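Ras GTPase-activating-like protein IQGAP2 (Homo sapiens, PDB 4EZA) probably binds phosphoinositides through an atypical phosphoinositide-binding domain with a pseudo C2 fold. Local coordinates at residues A[100-104]-A[105-109]; A[78-81]-A[82-86]. One frame throughout, in Å; residues are numbered along the deposited sequence.

Contact 1 (A[100-104]-A[105-109]); sequences VKVNV and NLLIY
N103 is the N-cap where strand 100-103 runs into helix 104-112, and its side chain takes a bond from L106. The strand and the first helix turns lie nearly square to each other, at 81°. L106 N reaches N103 OD1 at 2.9 Å, nearly straight and in the carbonyl plane of the amide. N103 CG stands anti to the backbone N (chi1 178°), which brings OD1 to the N-H of L106. The backbone carbonyl of N103 is used as well: L107 N donates to N103 O at 2.8 Å. One residue on, I108 N donates to V104 O at 2.9 Å. In place of the cap asparagine, an alanine here would remove OD1 and is likely to leave the N-H of L106 without its capping acceptor, weakening the start of the helix. The polar end of N105 turns elsewhere, with OD1 taking a bond from Q87 NE2 of helix 80-88. Apolar contacts accompany these bonds. V102 CG2 meets L107 CD2 at 4.0 Å, joining strand to helix on the buried side. Along the helix, V104 CG1 touches I108 CD1 at 3.9 Å, and I108 CG1 lies 3.3 Å from V104 O.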
ATOM      1  N   VAL A 100       7.396  -1.653   4.723  1.00 14.37           N
ATOM      2  CA  VAL A 100       6.924  -0.970   3.520  1.00 12.35           C
ATOM      3  C   VAL A 100       6.443   0.428   3.840  1.00 11.13           C
ATOM      4  O   VAL A 100       5.415   0.595   4.499  1.00 11.62           O
ATOM      5  CB  VAL A 100       5.790  -1.761   2.838  1.00 11.82           C
ATOM      6  CG1 VAL A 100       5.312  -1.035   1.605  1.00 10.15           C
ATOM      7  CG2 VAL A 100       6.272  -3.183   2.447  1.00 12.98           C
ATOM      8  N   LYS A 101       7.185   1.434   3.366  1.00 10.39           N
ATOM      9  CA  LYS A 101       6.845   2.833   3.601  1.00 10.31           C
ATOM     10  C   LYS A 101       6.103   3.404   2.411  1.00  9.12           C
ATOM     11  O   LYS A 101       6.577   3.294   1.276  1.00  8.99           O
ATOM     12  CB  LYS A 101       8.106   3.643   3.875  1.00 11.33           C
ATOM     13  CG  LYS A 101       7.838   5.009   4.436  1.00 14.78           C
ATOM     14  CD  LYS A 101       9.177   5.637   4.817  1.00 21.25           C
ATOM     15  CE  LYS A 101       9.021   7.062   5.307  1.00 24.76           C
ATOM     16  NZ  LYS A 101      10.305   7.837   5.159  1.00 29.06           N
ATOM     17  N   VAL A 102       4.971   4.044   2.685  1.00  7.81           N
ATOM     18  CA  VAL A 102       4.087   4.599   1.653  1.00  7.92           C
ATOM     19  C   VAL A 102       3.708   6.042   1.923  1.00  7.76           C
ATOM     20  O   VAL A 102       3.765   6.527   3.062  1.00  9.27           O
ATOM     21  CB  VAL A 102       2.783   3.768   1.422  1.00  7.64           C
ATOM     22  CG1 VAL A 102       3.115   2.329   1.012  1.00  9.21           C
ATOM     23  CG2 VAL A 102       1.875   3.807   2.643  1.00  9.52           C
ATOM     24  N   ASN A 103       3.326   6.742   0.861  1.00  7.39           N
ATOM     25  CA  ASN A 103       2.836   8.124   0.955  1.00  7.29           C
ATOM     26  C   ASN A 103       1.315   8.118   1.183  1.00  7.81           C
ATOM     27  O   ASN A 103       0.573   7.535   0.386  1.00  7.47           O
ATOM     28  CB  ASN A 103       3.239   8.883  -0.316  1.00  7.33           C
ATOM     29  CG  ASN A 103       2.735  10.315  -0.315  1.00  7.47           C
ATOM     30  OD1 ASN A 103       1.548  10.572  -0.540  1.00  9.46           O
ATOM     31  ND2 ASN A 103       3.621  11.262   0.011  1.00  8.81           N
ATOM     32  N   VAL A 104       0.867   8.768   2.261  1.00  8.46           N
ATOM     33  CA  VAL A 104      -0.551   8.776   2.660  1.00  8.95           C
ATOM     34  C   VAL A 104      -1.462   9.356   1.583  1.00  9.24           C
ATOM     35  O   VAL A 104      -2.443   8.708   1.170  1.00  9.80           O
ATOM     36  CB  VAL A 104      -0.746   9.503   4.025  1.00  9.38           C
ATOM     37  CG1 VAL A 104      -2.236   9.687   4.340  1.00 11.22           C
ATOM     38  CG2 VAL A 104      -0.063   8.730   5.141  1.00 10.04           C
ATOM     39  N   ASN A 105      -1.134  10.551   1.096  1.00  9.00           N
ATOM     40  CA  ASN A 105      -1.986  11.196   0.101  1.00 10.34           C
ATOM     41  C   ASN A 105      -2.149  10.351  -1.139  1.00  9.96           C
ATOM     42  O   ASN A 105      -3.264  10.195  -1.641  1.00 10.93           O
ATOM     43  CB  ASN A 105      -1.492  12.602  -0.253  1.00 12.18           C
ATOM     44  CG  ASN A 105      -1.847  13.627   0.825  1.00 15.49           C
ATOM     45  OD1 ASN A 105      -2.522  13.315   1.824  1.00 21.87           O
ATOM     46  ND2 ASN A 105      -1.407  14.861   0.619  1.00 21.60           N
ATOM     47  N   LEU A 106      -1.043   9.804  -1.634  1.00  9.02           N
ATOM     48  CA  LEU A 106      -1.108   9.017  -2.855  1.00  9.70           C
ATOM     49  C   LEU A 106      -1.735   7.647  -2.625  1.00  9.91           C
ATOM     50  O   LEU A 106      -2.366   7.109  -3.538  1.00 10.08           O
ATOM     51  CB  LEU A 106       0.269   8.906  -3.511  1.00  9.70           C
ATOM     52  CG  LEU A 106       0.816  10.268  -3.940  1.00 10.02           C
ATOM     53  CD1 LEU A 106       2.206  10.042  -4.502  1.00 12.54           C
ATOM     54  CD2 LEU A 106      -0.060  10.941  -4.999  1.00 13.96           C
ATOM     55  N   LEU A 107      -1.596   7.115  -1.408  1.00  9.07           N
ATOM     56  CA  LEU A 107      -2.294   5.886  -1.040  1.00  9.83           C
ATOM     57  C   LEU A 107      -3.809   6.109  -1.041  1.00  9.53           C
ATOM     58  O   LEU A 107      -4.544   5.283  -1.558  1.00 10.10           O
ATOM     59  CB  LEU A 107      -1.809   5.371   0.304  1.00 10.41           C
ATOM     60  CG  LEU A 107      -2.488   4.081   0.758  1.00 10.86           C
ATOM     61  CD1 LEU A 107      -2.160   2.923  -0.163  1.00 13.26           C
ATOM     62  CD2 LEU A 107      -2.062   3.849   2.197  1.00 13.17           C
ATOM     63  N   ILE A 108      -4.272   7.232  -0.485  1.00  9.32           N
ATOM     64  CA  ILE A 108      -5.705   7.539  -0.479  1.00 10.69           C
ATOM     65  C   ILE A 108      -6.229   7.539  -1.917  1.00 11.75           C
ATOM     66  O   ILE A 108      -7.265   6.912  -2.218  1.00 12.43           O
ATOM     67  CB  ILE A 108      -5.975   8.866   0.232  1.00 10.58           C
ATOM     68  CG1 ILE A 108      -5.697   8.738   1.730  1.00 11.11           C
ATOM     69  CG2 ILE A 108      -7.443   9.290   0.021  1.00 12.34           C
ATOM     70  CD1 ILE A 108      -5.593  10.062   2.440  1.00 11.78           C
ATOM     71  N   TYR A 109      -5.495   8.197  -2.813  1.00 12.06           N
ATOM     72  CA  TYR A 109      -5.899   8.263  -4.225  1.00 13.76           C
ATOM     73  C   TYR A 109      -5.897   6.873  -4.868  1.00 13.59           C
ATOM     74  O   TYR A 109      -6.822   6.529  -5.611  1.00 14.39           O
ATOM     75  CB  TYR A 109      -4.980   9.229  -4.995  1.00 15.23           C
ATOM     76  CG  TYR A 109      -5.180   9.264  -6.514  1.00 19.17           C
ATOM     77  CD1 TYR A 109      -6.120  10.119  -7.081  1.00 21.27           C
ATOM     78  CD2 TYR A 109      -4.432   8.444  -7.375  1.00 20.76           C
ATOM     79  CE1 TYR A 109      -6.325  10.167  -8.464  1.00 23.59           C
ATOM     80  CE2 TYR A 109      -4.637   8.482  -8.757  1.00 23.71           C
ATOM     81  CZ  TYR A 109      -5.580   9.347  -9.290  1.00 24.63           C
ATOM     82  OH  TYR A 109      -5.796   9.403 -10.656  1.00 27.86           O
TER

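Contact 2 (A[78-81]-A[82-86]); sequences LNIQ and DLLQM
L83 N donates to N79 O at 3.1 Å, and L84 N to I80 O and Q85 N to Q81 O continue the i to i+4 ladder of helix 80-88. D82 N also points at N79 O, but this bond is weak, bent to 120°. N79 itself sits at the junction of strand 71-79 and the helix. Its OD1 accepts from Q81 N at 2.8 Å, with the donor tilted 15° from the amide's carbonyl plane. This makes N79 the N-cap, closing the first turn at the end of an outer strand of the four-stranded antiparallel sheet. The D82 and N79 side chains cross at about a right angle, and D82 OD2 lies 3.4 Å from N79 CB. A water ties the two residues together: N79 N donates to it at 2.9 Å, and it donates to D82 OD2 at 2.8 Å. D82 CG is anti to its own carbonyl carbon (chi1 -70°), which turns the carboxylate back toward the helix start. On the apolar side, I80 CG1 meets L84 CD1 at 4.2 Å. L83 CD1 reaches back to L78 CB, and L83 also packs on L111 of helix 104-112.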
ATOM      1  N   LEU A  78      -7.100  -1.141   5.997  1.00 12.04           N
ATOM      2  CA  LEU A  78      -6.993   0.311   6.075  1.00 11.57           C
ATOM      3  C   LEU A  78      -8.356   0.964   6.008  1.00 12.47           C
ATOM      4  O   LEU A  78      -9.161   0.662   5.121  1.00 14.51           O
ATOM      5  CB  LEU A  78      -6.103   0.856   4.946  1.00 11.79           C
ATOM      6  CG  LEU A  78      -4.696   0.255   4.874  1.00  9.71           C
ATOM      7  CD1 LEU A  78      -4.020   0.800   3.644  1.00 12.84           C
ATOM      8  CD2 LEU A  78      -3.869   0.595   6.151  1.00 12.72           C
ATOM      9  N   ASN A  79      -8.575   1.894   6.922  1.00 11.42           N
ATOM     10  CA  ASN A  79      -9.819   2.609   7.068  1.00 11.07           C
ATOM     11  C   ASN A  79      -9.639   4.003   6.482  1.00 11.38           C
ATOM     12  O   ASN A  79      -8.772   4.760   6.901  1.00 10.36           O
ATOM     13  CB  ASN A  79     -10.126   2.666   8.578  1.00 11.86           C
ATOM     14  CG  ASN A  79     -11.409   3.396   8.919  1.00 14.27           C
ATOM     15  OD1 ASN A  79     -11.776   4.388   8.296  1.00 18.18           O
ATOM     16  ND2 ASN A  79     -12.093   2.910   9.942  1.00 14.75           N
ATOM     17  N   ILE A  80     -10.478   4.355   5.512  1.00 11.89           N
ATOM     18  CA  ILE A  80     -10.386   5.673   4.864  1.00 12.83           C
ATOM     19  C   ILE A  80     -10.463   6.857   5.833  1.00 12.20           C
ATOM     20  O   ILE A  80      -9.778   7.876   5.616  1.00 12.70           O
ATOM     21  CB  ILE A  80     -11.478   5.809   3.754  1.00 12.82           C
ATOM     22  CG1 ILE A  80     -11.243   7.037   2.842  1.00 13.29           C
ATOM     23  CG2 ILE A  80     -12.924   5.824   4.360  1.00 14.30           C
ATOM     24  CD1 ILE A  80      -9.913   7.115   2.223  1.00 16.63           C
ATOM     25  N   GLN A  81     -11.263   6.729   6.891  1.00 12.17           N
ATOM     26  CA  GLN A  81     -11.393   7.821   7.875  1.00 12.68           C
ATOM     27  C   GLN A  81     -10.068   7.999   8.604  1.00 12.20           C
ATOM     28  O   GLN A  81      -9.663   9.132   8.895  1.00 11.94           O
ATOM     29  CB  GLN A  81     -12.498   7.560   8.891  1.00 14.23           C
ATOM     30  CG  GLN A  81     -13.910   7.534   8.363  1.00 18.58           C
ATOM     31  CD  GLN A  81     -14.899   7.808   9.465  1.00 25.61           C
ATOM     32  OE1 GLN A  81     -15.026   7.028  10.421  1.00 30.91           O
ATOM     33  NE2 GLN A  81     -15.603   8.939   9.358  1.00 27.79           N
ATOM     34  N   ASP A  82      -9.384   6.891   8.891  1.00 11.27           N
ATOM     35  CA  ASP A  82      -8.087   6.984   9.586  1.00 12.07           C
ATOM     36  C   ASP A  82      -7.046   7.642   8.694  1.00 11.22           C
ATOM     37  O   ASP A  82      -6.265   8.499   9.138  1.00 11.50           O
ATOM     38  CB  ASP A  82      -7.576   5.609  10.005  1.00 12.08           C
ATOM     39  CG  ASP A  82      -8.374   4.989  11.126  1.00 15.25           C
ATOM     40  OD1 ASP A  82      -9.041   5.718  11.892  1.00 16.73           O
ATOM     41  OD2 ASP A  82      -8.323   3.750  11.234  1.00 17.41           O
ATOM     42  N   LEU A  83      -7.036   7.250   7.427  1.00 11.23           N
ATOM     43  CA  LEU A  83      -6.102   7.843   6.475  1.00 10.85           C
ATOM     44  C   LEU A  83      -6.358   9.324   6.283  1.00 11.20           C
ATOM     45  O   LEU A  83      -5.421  10.117   6.239  1.00 11.10           O
ATOM     46  CB  LEU A  83      -6.194   7.124   5.133  1.00 11.65           C
ATOM     47  CG  LEU A  83      -5.751   5.653   5.151  1.00 11.90           C
ATOM     48  CD1 LEU A  83      -5.895   5.081   3.729  1.00 16.00           C
ATOM     49  CD2 LEU A  83      -4.332   5.433   5.687  1.00 12.85           C
ATOM     50  N   LEU A  84      -7.631   9.706   6.202  1.00 10.84           N
ATOM     51  CA  LEU A  84      -7.937  11.132   6.099  1.00 11.43           C
ATOM     52  C   LEU A  84      -7.506  11.918   7.334  1.00 11.81           C
ATOM     53  O   LEU A  84      -7.039  13.054   7.228  1.00 12.55           O
ATOM     54  CB  LEU A  84      -9.412  11.368   5.807  1.00 11.65           C
ATOM     55  CG  LEU A  84      -9.824  11.028   4.381  1.00 12.57           C
ATOM     56  CD1 LEU A  84     -11.340  11.002   4.322  1.00 15.13           C
ATOM     57  CD2 LEU A  84      -9.274  12.054   3.416  1.00 14.06           C
ATOM     58  N   GLN A  85      -7.655  11.305   8.505  1.00 11.63           N
ATOM     59  CA  GLN A  85      -7.234  11.944   9.739  1.00 13.31           C
ATOM     60  C   GLN A  85      -5.728  12.181   9.709  1.00 13.21           C
ATOM     61  O   GLN A  85      -5.267  13.275  10.065  1.00 13.04           O
ATOM     62  CB  GLN A  85      -7.624  11.113  10.953  1.00 13.69           C
ATOM     63  CG  GLN A  85      -7.314  11.850  12.230  1.00 18.11           C
ATOM     64  CD  GLN A  85      -7.420  10.993  13.446  1.00 23.17           C
ATOM     65  OE1 GLN A  85      -8.387  10.246  13.612  1.00 25.23           O
ATOM     66  NE2 GLN A  85      -6.426  11.103  14.332  1.00 24.90           N
ATOM     67  N   MET A  86      -4.975  11.176   9.260  1.00 13.22           N
ATOM     68  CA  MET A  86      -3.522  11.328   9.116  1.00 13.80           C
ATOM     69  C   MET A  86      -3.210  12.522   8.232  1.00 15.28           C
ATOM     70  O   MET A  86      -2.356  13.349   8.579  1.00 16.40           O
ATOM     71  CB  MET A  86      -2.914  10.085   8.482  1.00 13.52           C
ATOM     72  CG  MET A  86      -2.936   8.914   9.399  1.00 13.58           C
ATOM     73  SD  MET A  86      -2.162   7.507   8.585  1.00 13.08           S
ATOM     74  CE  MET A  86      -2.715   6.225   9.697  1.00 15.80           C
TER
HETATM   75  O   HOH W   1      -7.066   2.142   9.352  1.00 19.55           O

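Contacts 1 and 2 are both strand-to-helix junctions with an asparagine N-cap, and their centres lie 11 Å apart. The capping bonds differ: N103 of contact 1 accepts from the third residue on, N79 of contact 2 from the second. Contact 2 comes first in the chain, where outer strand 71-79 of the four-stranded sheet ends. Contact 1 follows the middle strand of the three-stranded sheet. The two helices pack on each other. I108 CG1 lies 3.8 Å from L83 CB, and I108 CG2 is 4.0 Å from I80 CD1. Nearer the strands, L107 CD2 meets L78 CD1 at 3.9 Å. V104 CG1 adds a contact of 3.7 Å to L83 O.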